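TRNA threonylcarbamoyladenosine dehydratase (Escherichia coli, PDB 4D79) catalyses the ATP-dependent dehydration of threonylcarbamoyladenosine at position 37 of tRNAs to its cyclic form, and can accept sulfur from the desulfurase CsdA in vitro. Local coordinates at residues 242-245 with 246-250; 14-17 with 18-22; 24-27 with 28-31. All coordinates share one frame; numbering follows the deposited sequence.

Contact 1: residues 242-245 with 246-250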
ATOM      1  N   THR B 242       4.946  -6.982   0.066  1.00 17.61           N
ATOM      2  CA  THR B 242       4.466  -5.655  -0.323  1.00 17.19           C
ATOM      3  C   THR B 242       3.272  -5.223   0.514  1.00 16.58           C
ATOM      4  O   THR B 242       3.198  -4.071   0.963  1.00 15.75           O
ATOM      5  CB  THR B 242       4.084  -5.649  -1.811  1.00 17.69           C
ATOM      6  OG1 THR B 242       5.292  -5.700  -2.581  1.00 22.29           O
ATOM      7  CG2 THR B 242       3.300  -4.360  -2.166  1.00 20.81           C
ATOM      8  N   MET B 243       2.306  -6.134   0.707  1.00 17.87           N
ATOM      9  CA  MET B 243       1.053  -5.752   1.344  1.00 21.22           C
ATOM     10  C   MET B 243       1.283  -5.180   2.731  1.00 18.00           C
ATOM     11  O   MET B 243       0.500  -4.336   3.181  1.00 17.54           O
ATOM     12  CB  MET B 243       0.103  -6.961   1.430  1.00 18.21           C
ATOM     13  CG  MET B 243      -0.344  -7.497   0.081  1.00 16.54           C
ATOM     14  SD  MET B 243       0.865  -8.567  -0.722  1.00 19.68           S
ATOM     15  CE  MET B 243       0.766 -10.003   0.358  1.00 24.63           C
ATOM     16  N   VAL B 244       2.328  -5.640   3.425  1.00 18.50           N
ATOM     17  CA  VAL B 244       2.667  -5.144   4.754  1.00 16.45           C
ATOM     18  C   VAL B 244       3.649  -3.981   4.675  1.00 15.83           C
ATOM     19  O   VAL B 244       3.414  -2.935   5.281  1.00 17.00           O
ATOM     20  CB  VAL B 244       3.198  -6.300   5.639  1.00 21.70           C
ATOM     21  CG1 VAL B 244       3.756  -5.796   6.963  1.00 21.22           C
ATOM     22  CG2 VAL B 244       2.078  -7.303   5.913  1.00 19.88           C
ATOM     23  N   THR B 245       4.765  -4.119   3.937  1.00 16.10           N
ATOM     24  CA  THR B 245       5.784  -3.078   3.993  1.00 17.47           C
ATOM     25  C   THR B 245       5.252  -1.781   3.403  1.00 18.50           C
ATOM     26  O   THR B 245       5.478  -0.710   3.972  1.00 18.31           O
ATOM     27  CB  THR B 245       7.097  -3.526   3.314  1.00 19.67           C
ATOM     28  OG1 THR B 245       6.907  -3.667   1.910  1.00 21.36           O
ATOM     29  CG2 THR B 245       7.614  -4.868   3.890  1.00 21.74           C
ATOM     30  N   ALA B 246       4.451  -1.869   2.327  1.00 17.97           N
ATOM     31  CA  ALA B 246       3.844  -0.665   1.762  1.00 13.99           C
ATOM     32  C   ALA B 246       2.852  -0.057   2.738  1.00 16.05           C
ATOM     33  O   ALA B 246       2.740   1.177   2.831  1.00 17.59           O
ATOM     34  CB  ALA B 246       3.134  -0.969   0.444  1.00 16.05           C
ATOM     35  N   THR B 247       2.093  -0.898   3.443  1.00 14.80           N
ATOM     36  CA  THR B 247       1.133  -0.331   4.372  1.00 18.87           C
ATOM     37  C   THR B 247       1.831   0.370   5.538  1.00 14.64           C
ATOM     38  O   THR B 247       1.281   1.347   6.049  1.00 15.11           O
ATOM     39  CB  THR B 247       0.155  -1.407   4.840  1.00 21.88           C
ATOM     40  OG1 THR B 247      -0.547  -1.900   3.703  1.00 20.03           O
ATOM     41  CG2 THR B 247      -0.893  -0.834   5.781  1.00 16.17           C
ATOM     42  N   PHE B 248       3.001  -0.123   5.987  1.00 16.60           N
ATOM     43  CA  PHE B 248       3.808   0.642   6.941  1.00 16.99           C
ATOM     44  C   PHE B 248       4.059   2.063   6.408  1.00 17.33           C
ATOM     45  O   PHE B 248       3.833   3.049   7.100  1.00 15.83           O
ATOM     46  CB  PHE B 248       5.125  -0.071   7.204  1.00 15.53           C
ATOM     47  CG  PHE B 248       5.126  -1.001   8.387  1.00 15.51           C
ATOM     48  CD1 PHE B 248       4.437  -2.222   8.358  1.00 15.69           C
ATOM     49  CD2 PHE B 248       5.903  -0.722   9.509  1.00 17.76           C
ATOM     50  CE1 PHE B 248       4.471  -3.115   9.442  1.00 21.54           C
ATOM     51  CE2 PHE B 248       5.954  -1.628  10.593  1.00 18.63           C
ATOM     52  CZ  PHE B 248       5.219  -2.827  10.552  1.00 20.08           C
ATOM     53  N   GLY B 249       4.487   2.173   5.154  1.00 15.95           N
ATOM     54  CA  GLY B 249       4.761   3.472   4.583  1.00 15.98           C
ATOM     55  C   GLY B 249       3.515   4.315   4.436  1.00 16.83           C
ATOM     56  O   GLY B 249       3.561   5.533   4.654  1.00 16.80           O
ATOM     57  N   PHE B 250       2.382   3.687   4.052  1.00 13.80           N
ATOM     58  CA  PHE B 250       1.138   4.430   3.896  1.00 14.58           C
ATOM     59  C   PHE B 250       0.604   4.914   5.237  1.00 16.79           C
ATOM     60  O   PHE B 250       0.115   6.055   5.343  1.00 15.36           O
ATOM     61  CB  PHE B 250       0.064   3.596   3.181  1.00 16.88           C
ATOM     62  CG  PHE B 250       0.380   3.277   1.764  1.00 14.85           C
ATOM     63  CD1 PHE B 250       1.333   3.988   1.061  1.00 19.91           C
ATOM     64  CD2 PHE B 250      -0.301   2.250   1.113  1.00 24.96           C
ATOM     65  CE1 PHE B 250       1.618   3.687  -0.236  1.00 18.57           C
ATOM     66  CE2 PHE B 250      -0.014   1.953  -0.210  1.00 18.04           C
ATOM     67  CZ  PHE B 250       0.908   2.656  -0.879  1.00 18.53           C
TER
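The T247 hydroxyl reaches back one turn of the helix and gives its proton to M243 O, with OG1 and O 2.7 Å apart. The hydroxyl comes in a little off the C=O direction, tilted 21° from the carbonyl plane. OG1 can do this because it stands beside the T247 backbone N (chi1 -61°), facing the preceding turn. T247 N itself lies 3.8 Å from M243 O, so the side chain holds a carbonyl that the amide does not approach closely. With an alanine here M243 O would probably lose this donor, and the side-chain packing on I164 would shrink.

On the next face of the helix V244 and F248 run side by side, pointing the same way. V244 CG1 is anti to its own N (chi1 172°), which brings it to 3.7 Å from F248 CE1. V244 O also reaches this ring, near its plane and 3.3 Å from CD1 at the edge, while accepting F248 N at 2.9 Å in a fairly straight bond. A246 N to T242 O and the longer G249 N to T245 O, 3.3 Å, are the other hydrogen bonds between the two segments, also four residues back. One residue further, A246 O lies over a face of the F250 ring.

The threonine hydroxyls on the N-terminal turn point to other parts of the chain: T242 OG1 bonds N71 O, and T245 OG1 bonds G40 O in the glycine-rich loop. The T245 side chain lies about 6 Å from the bound ATP, without touching it. F248 packs on I164, V204 and S206 of strands 164-168 and 202-206. W44 of helix 42-51 meets T242, A246 and F250, and A246 and F250 pack against F250 and A246 of the second subunit.

Contact 2: residues 14-17 with 18-22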
ATOM      1  N   GLY B  14      -7.515  16.871  -7.429  1.00 18.10           N
ATOM      2  CA  GLY B  14      -8.872  17.246  -7.039  1.00 21.36           C
ATOM      3  C   GLY B  14      -9.463  16.316  -5.994  1.00 16.22           C
ATOM      4  O   GLY B  14     -10.134  16.762  -5.060  1.00 21.02           O
ATOM      5  N   GLY B  15      -9.209  15.011  -6.124  1.00 20.63           N
ATOM      6  CA  GLY B  15      -9.681  14.067  -5.124  1.00 22.78           C
ATOM      7  C   GLY B  15      -9.046  14.261  -3.755  1.00 17.12           C
ATOM      8  O   GLY B  15      -9.675  13.980  -2.731  1.00 19.84           O
ATOM      9  N   THR B  16      -7.802  14.755  -3.715  1.00 19.65           N
ATOM     10  CA  THR B  16      -7.162  15.151  -2.454  1.00 19.82           C
ATOM     11  C   THR B  16      -7.891  16.312  -1.788  1.00 15.69           C
ATOM     12  O   THR B  16      -8.215  16.265  -0.597  1.00 21.17           O
ATOM     13  CB  THR B  16      -5.710  15.517  -2.747  1.00 18.44           C
ATOM     14  OG1 THR B  16      -5.130  14.450  -3.512  1.00 19.41           O
ATOM     15  CG2 THR B  16      -4.920  15.742  -1.483  1.00 19.59           C
ATOM     16  N   ALA B  17      -8.164  17.371  -2.551  1.00 18.45           N
ATOM     17  CA  ALA B  17      -8.936  18.491  -2.023  1.00 20.95           C
ATOM     18  C   ALA B  17     -10.316  18.047  -1.526  1.00 18.28           C
ATOM     19  O   ALA B  17     -10.809  18.567  -0.507  1.00 23.10           O
ATOM     20  CB  ALA B  17      -9.075  19.559  -3.103  1.00 19.21           C
ATOM     21  N   ARG B  18     -10.984  17.142  -2.256  1.00 17.17           N
ATOM     22  CA  ARG B  18     -12.332  16.720  -1.873  1.00 22.71           C
ATOM     23  C   ARG B  18     -12.323  15.878  -0.606  1.00 21.06           C
ATOM     24  O   ARG B  18     -13.322  15.848   0.113  1.00 26.01           O
ATOM     25  CB  ARG B  18     -13.014  15.939  -3.002  1.00 22.64           C
ATOM     26  CG  ARG B  18     -13.360  16.825  -4.224  1.00 28.71           C
ATOM     27  CD  ARG B  18     -14.385  16.185  -5.154  1.00 42.53           C
ATOM     28  NE  ARG B  18     -14.095  14.784  -5.424  1.00 42.16           N
ATOM     29  CZ  ARG B  18     -13.292  14.352  -6.388  1.00 57.26           C
ATOM     30  NH1 ARG B  18     -12.683  15.212  -7.187  1.00 37.18           N
ATOM     31  NH2 ARG B  18     -13.098  13.052  -6.549  1.00 36.36           N
ATOM     32  N   LEU B  19     -11.194  15.265  -0.285  1.00 18.92           N
ATOM     33  CA  LEU B  19     -11.072  14.437   0.901  1.00 15.34           C
ATOM     34  C   LEU B  19     -10.566  15.220   2.114  1.00 16.51           C
ATOM     35  O   LEU B  19     -11.191  15.193   3.173  1.00 22.73           O
ATOM     36  CB  LEU B  19     -10.127  13.278   0.588  1.00 21.54           C
ATOM     37  CG  LEU B  19      -9.900  12.298   1.747  1.00 20.97           C
ATOM     38  CD1 LEU B  19     -11.174  11.655   2.238  1.00 19.71           C
ATOM     39  CD2 LEU B  19      -8.895  11.247   1.328  1.00 22.92           C
ATOM     40  N   TYR B  20      -9.468  15.940   1.964  1.00 18.41           N
ATOM     41  CA  TYR B  20      -8.829  16.641   3.078  1.00 20.01           C
ATOM     42  C   TYR B  20      -9.228  18.102   3.186  1.00 18.01           C
ATOM     43  O   TYR B  20      -8.992  18.716   4.232  1.00 19.84           O
ATOM     44  CB  TYR B  20      -7.312  16.560   2.938  1.00 19.74           C
ATOM     45  CG  TYR B  20      -6.746  15.152   2.986  1.00 16.82           C
ATOM     46  CD1 TYR B  20      -6.520  14.514   4.193  1.00 23.18           C
ATOM     47  CD2 TYR B  20      -6.389  14.503   1.805  1.00 20.08           C
ATOM     48  CE1 TYR B  20      -5.967  13.238   4.225  1.00 17.60           C
ATOM     49  CE2 TYR B  20      -5.861  13.274   1.814  1.00 22.09           C
ATOM     50  CZ  TYR B  20      -5.646  12.630   3.025  1.00 22.28           C
ATOM     51  OH  TYR B  20      -5.113  11.375   2.990  1.00 25.18           O
ATOM     52  N   GLY B  21      -9.794  18.677   2.131  1.00 21.73           N
ATOM     53  CA  GLY B  21     -10.192  20.068   2.151  1.00 20.97           C
ATOM     54  C   GLY B  21      -9.244  20.933   1.336  1.00 19.73           C
ATOM     55  O   GLY B  21      -8.102  20.579   1.080  1.00 19.65           O
ATOM     56  N   GLU B  22      -9.742  22.116   0.955  1.00 21.31           N
ATOM     57  CA  GLU B  22      -8.954  23.060   0.160  1.00 23.61           C
ATOM     58  C   GLU B  22      -7.734  23.557   0.925  1.00 19.79           C
ATOM     59  O   GLU B  22      -6.652  23.688   0.350  1.00 19.17           O
ATOM     60  CB  GLU B  22      -9.806  24.267  -0.274  1.00 27.22           C
ATOM     61  CG  GLU B  22     -11.026  23.916  -1.127  1.00 34.08           C
ATOM     62  CD  GLU B  22     -10.677  23.300  -2.473  1.00 36.33           C
ATOM     63  OE1 GLU B  22      -9.480  23.196  -2.805  1.00 41.85           O
ATOM     64  OE2 GLU B  22     -11.612  22.932  -3.215  1.00 47.56           O
TER
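Y20 N bonds T16 O at 2.9 Å with a nearly straight N-H (175°), and R18 N donates to G14 O at 3.0 Å; these hold the last turns of helix 7-20. L19 N between them is shared weakly by G15 O and T16 O. The bond from G21 N to A17 O is short, 2.8 Å, but bent, and the donor stands above the carbonyl plane, because at G21 the chain is already turning out of the helix.

R18 doubles back along its own helix. The bend at chi3 (-45°) folds the guanidinium over the preceding turn, where G15 CA lies 3.6 Å above one face and G14 C is 3.6 Å from NH1. G14 and G15 have no side chains, so the flat group rests on bare backbone. Its N-H groups are used across the dimer: NH2 bonds F238 O of the second subunit, and NE makes a weak bond to G237 O, also of the second subunit.

On another face T16 and Y20 cross obliquely, T16 CG2 touching Y20 CD2 at 3.8 Å. T16 O lies near the plane of the ring, at its edge. Past the turn, E22, bent at chi2, brings OE1 to 3.7 Å from A17 CB.

L19 and Y20 also pack on A240 and M243 of the second subunit. The whole is a tight corner between two helices: G21, at a positive phi of 106° that favours glycine, ends helix 7-20 and serves as the N-cap position of helix 22-29, in an N-terminal region that joins the homodimer interface.

Contact 3: residues 24-27 with 28-31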
ATOM      1  N   ALA B  24      -6.024  22.089   3.215  1.00 19.73           N
ATOM      2  CA  ALA B  24      -5.053  21.019   3.210  1.00 22.10           C
ATOM      3  C   ALA B  24      -4.342  20.909   1.862  1.00 17.12           C
ATOM      4  O   ALA B  24      -3.146  20.603   1.817  1.00 18.85           O
ATOM      5  CB  ALA B  24      -5.745  19.712   3.566  1.00 19.92           C
ATOM      6  N   LEU B  25      -5.065  21.067   0.751  1.00 19.83           N
ATOM      7  CA  LEU B  25      -4.389  20.956  -0.542  1.00 16.88           C
ATOM      8  C   LEU B  25      -3.221  21.939  -0.624  1.00 16.54           C
ATOM      9  O   LEU B  25      -2.140  21.605  -1.121  1.00 18.48           O
ATOM     10  CB  LEU B  25      -5.375  21.191  -1.686  1.00 18.58           C
ATOM     11  CG  LEU B  25      -4.818  20.915  -3.091  1.00 18.73           C
ATOM     12  CD1 LEU B  25      -4.690  19.407  -3.366  1.00 20.58           C
ATOM     13  CD2 LEU B  25      -5.696  21.574  -4.178  1.00 20.32           C
ATOM     14  N   GLN B  26      -3.439  23.161  -0.184  1.00 16.70           N
ATOM     15  CA  GLN B  26      -2.371  24.156  -0.208  1.00 18.65           C
ATOM     16  C   GLN B  26      -1.295  23.838   0.829  1.00 19.46           C
ATOM     17  O   GLN B  26      -0.100  24.007   0.560  1.00 19.58           O
ATOM     18  CB  GLN B  26      -2.944  25.561   0.009  1.00 18.54           C
ATOM     19  CG  GLN B  26      -1.885  26.635  -0.067  1.00 19.74           C
ATOM     20  CD  GLN B  26      -1.349  26.860  -1.449  1.00 26.91           C
ATOM     21  OE1 GLN B  26      -2.029  27.415  -2.326  1.00 25.79           O
ATOM     22  NE2 GLN B  26      -0.164  26.354  -1.689  1.00 23.78           N
ATOM     23  N   LEU B  27      -1.696  23.367   2.012  1.00 18.94           N
ATOM     24  CA  LEU B  27      -0.713  22.965   3.021  1.00 22.88           C
ATOM     25  C   LEU B  27       0.227  21.905   2.466  1.00 18.94           C
ATOM     26  O   LEU B  27       1.440  21.967   2.678  1.00 20.19           O
ATOM     27  CB  LEU B  27      -1.425  22.424   4.267  1.00 21.23           C
ATOM     28  CG  LEU B  27      -0.552  21.965   5.437  1.00 25.69           C
ATOM     29  CD1 LEU B  27       0.135  23.172   6.108  1.00 33.99           C
ATOM     30  CD2 LEU B  27      -1.410  21.201   6.434  1.00 27.84           C
ATOM     31  N   PHE B  28      -0.341  20.883   1.803  1.00 17.23           N
ATOM     32  CA  PHE B  28       0.460  19.829   1.208  1.00 16.55           C
ATOM     33  C   PHE B  28       1.359  20.376   0.101  1.00 15.70           C
ATOM     34  O   PHE B  28       2.544  19.994  -0.004  1.00 18.42           O
ATOM     35  CB  PHE B  28      -0.431  18.694   0.659  1.00 20.89           C
ATOM     36  CG  PHE B  28      -1.312  18.000   1.697  1.00 18.07           C
ATOM     37  CD1 PHE B  28      -1.110  18.156   3.055  1.00 19.31           C
ATOM     38  CD2 PHE B  28      -2.366  17.160   1.277  1.00 23.70           C
ATOM     39  CE1 PHE B  28      -1.938  17.493   3.983  1.00 18.58           C
ATOM     40  CE2 PHE B  28      -3.177  16.508   2.210  1.00 22.47           C
ATOM     41  CZ  PHE B  28      -2.958  16.681   3.556  1.00 20.93           C
ATOM     42  N   ALA B  29       0.820  21.245  -0.753  1.00 16.41           N
ATOM     43  CA  ALA B  29       1.633  21.773  -1.850  1.00 17.62           C
ATOM     44  C   ALA B  29       2.827  22.579  -1.327  1.00 18.17           C
ATOM     45  O   ALA B  29       3.892  22.608  -1.954  1.00 19.11           O
ATOM     46  CB  ALA B  29       0.776  22.631  -2.778  1.00 19.91           C
ATOM     47  N   ASP B  30       2.664  23.223  -0.187  1.00 18.50           N
ATOM     48  CA  ASP B  30       3.686  24.056   0.436  1.00 18.02           C
ATOM     49  C   ASP B  30       4.647  23.245   1.298  1.00 24.87           C
ATOM     50  O   ASP B  30       5.643  23.801   1.794  1.00 21.63           O
ATOM     51  CB  ASP B  30       3.031  25.102   1.336  1.00 20.71           C
ATOM     52  CG  ASP B  30       2.339  26.192   0.582  1.00 48.98           C
ATOM     53  OD1 ASP B  30       2.684  26.390  -0.577  1.00 25.67           O
ATOM     54  OD2 ASP B  30       1.532  26.928   1.185  1.00 31.30           O
ATOM     55  N   ALA B  31       4.378  21.956   1.483  1.00 19.61           N
ATOM     56  CA  ALA B  31       5.161  21.146   2.412  1.00 16.97           C
ATOM     57  C   ALA B  31       6.401  20.598   1.741  1.00 22.52           C
ATOM     58  O   ALA B  31       6.454  20.400   0.527  1.00 20.37           O
ATOM     59  CB  ALA B  31       4.336  19.996   2.979  1.00 18.99           C
TER
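F28 has its ring laid over the carbonyl of A24, one turn earlier: A24 O is 3.2 Å above one face, offset toward the rim on the CG side. The same oxygen accepts F28 N at 2.8 Å in a nearly straight bond, so it serves the backbone and underlies the ring as well. CG of F28 stands beside its own N (chi1 -60°), which swings the ring back over that turn and sets CZ 4.1 Å from A24 CB.

L27 adds little to the ring: its CB lies 4.4 Å from F28 CD1, a loose apolar contact, and the backbone at L27 C lies obliquely to the ring. L27 O receives a long, weak bond from D30 N, whose better acceptor is Q26 O at 3.0 Å.

Q26 and D30 form the polar side of this turn. Q26 leaves the backbone with CG anti to its N (chi1 -177°) and then bends at chi2, so that the amide reaches forward along the helix, toward the carboxylate one turn on. NE2 meets D30 OD1 at 3.1 Å, a weak bond with a poor angle, although the amide and carboxylate planes are only 24° apart. Both groups have a stronger partner in V3: Q26 NE2 gives to V3 O and D30 OD1 accepts V3 N, so the pair together holds the backbone of the N-terminal segment on both its donor and its acceptor.

F28 meets the Y20 ring edge-to-face and touches T16 on helix 7-20, while L257 and M261 of helix 242-266 also pack on it. L25 lies against F13 and A17 of helix 7-20, A29 touches W9 there, and A31 leads the chain into strand 32-36.

Contacts 2 and 3 belong to consecutive helices, 7-20 and 22-29, and touch each other: T16, A17 and Y20 of contact 2 meet L25 and F28 of contact 3, with their centres about 11 Å apart. Contact 1, about 23 Å from contact 2 between centres, is wholly buried beside the nucleotide site, and its threonines satisfy carbonyls inside the protein. Contact 2 is the most exposed and spends its charged arginine on the second subunit, whereas contact 3, mostly buried, meets no other subunit and uses its amide and carboxylate within the chain. Contacts 1 and 2 both border the dimer partner; helix 242-266, which carries contact 1, reaches contact 3 further along.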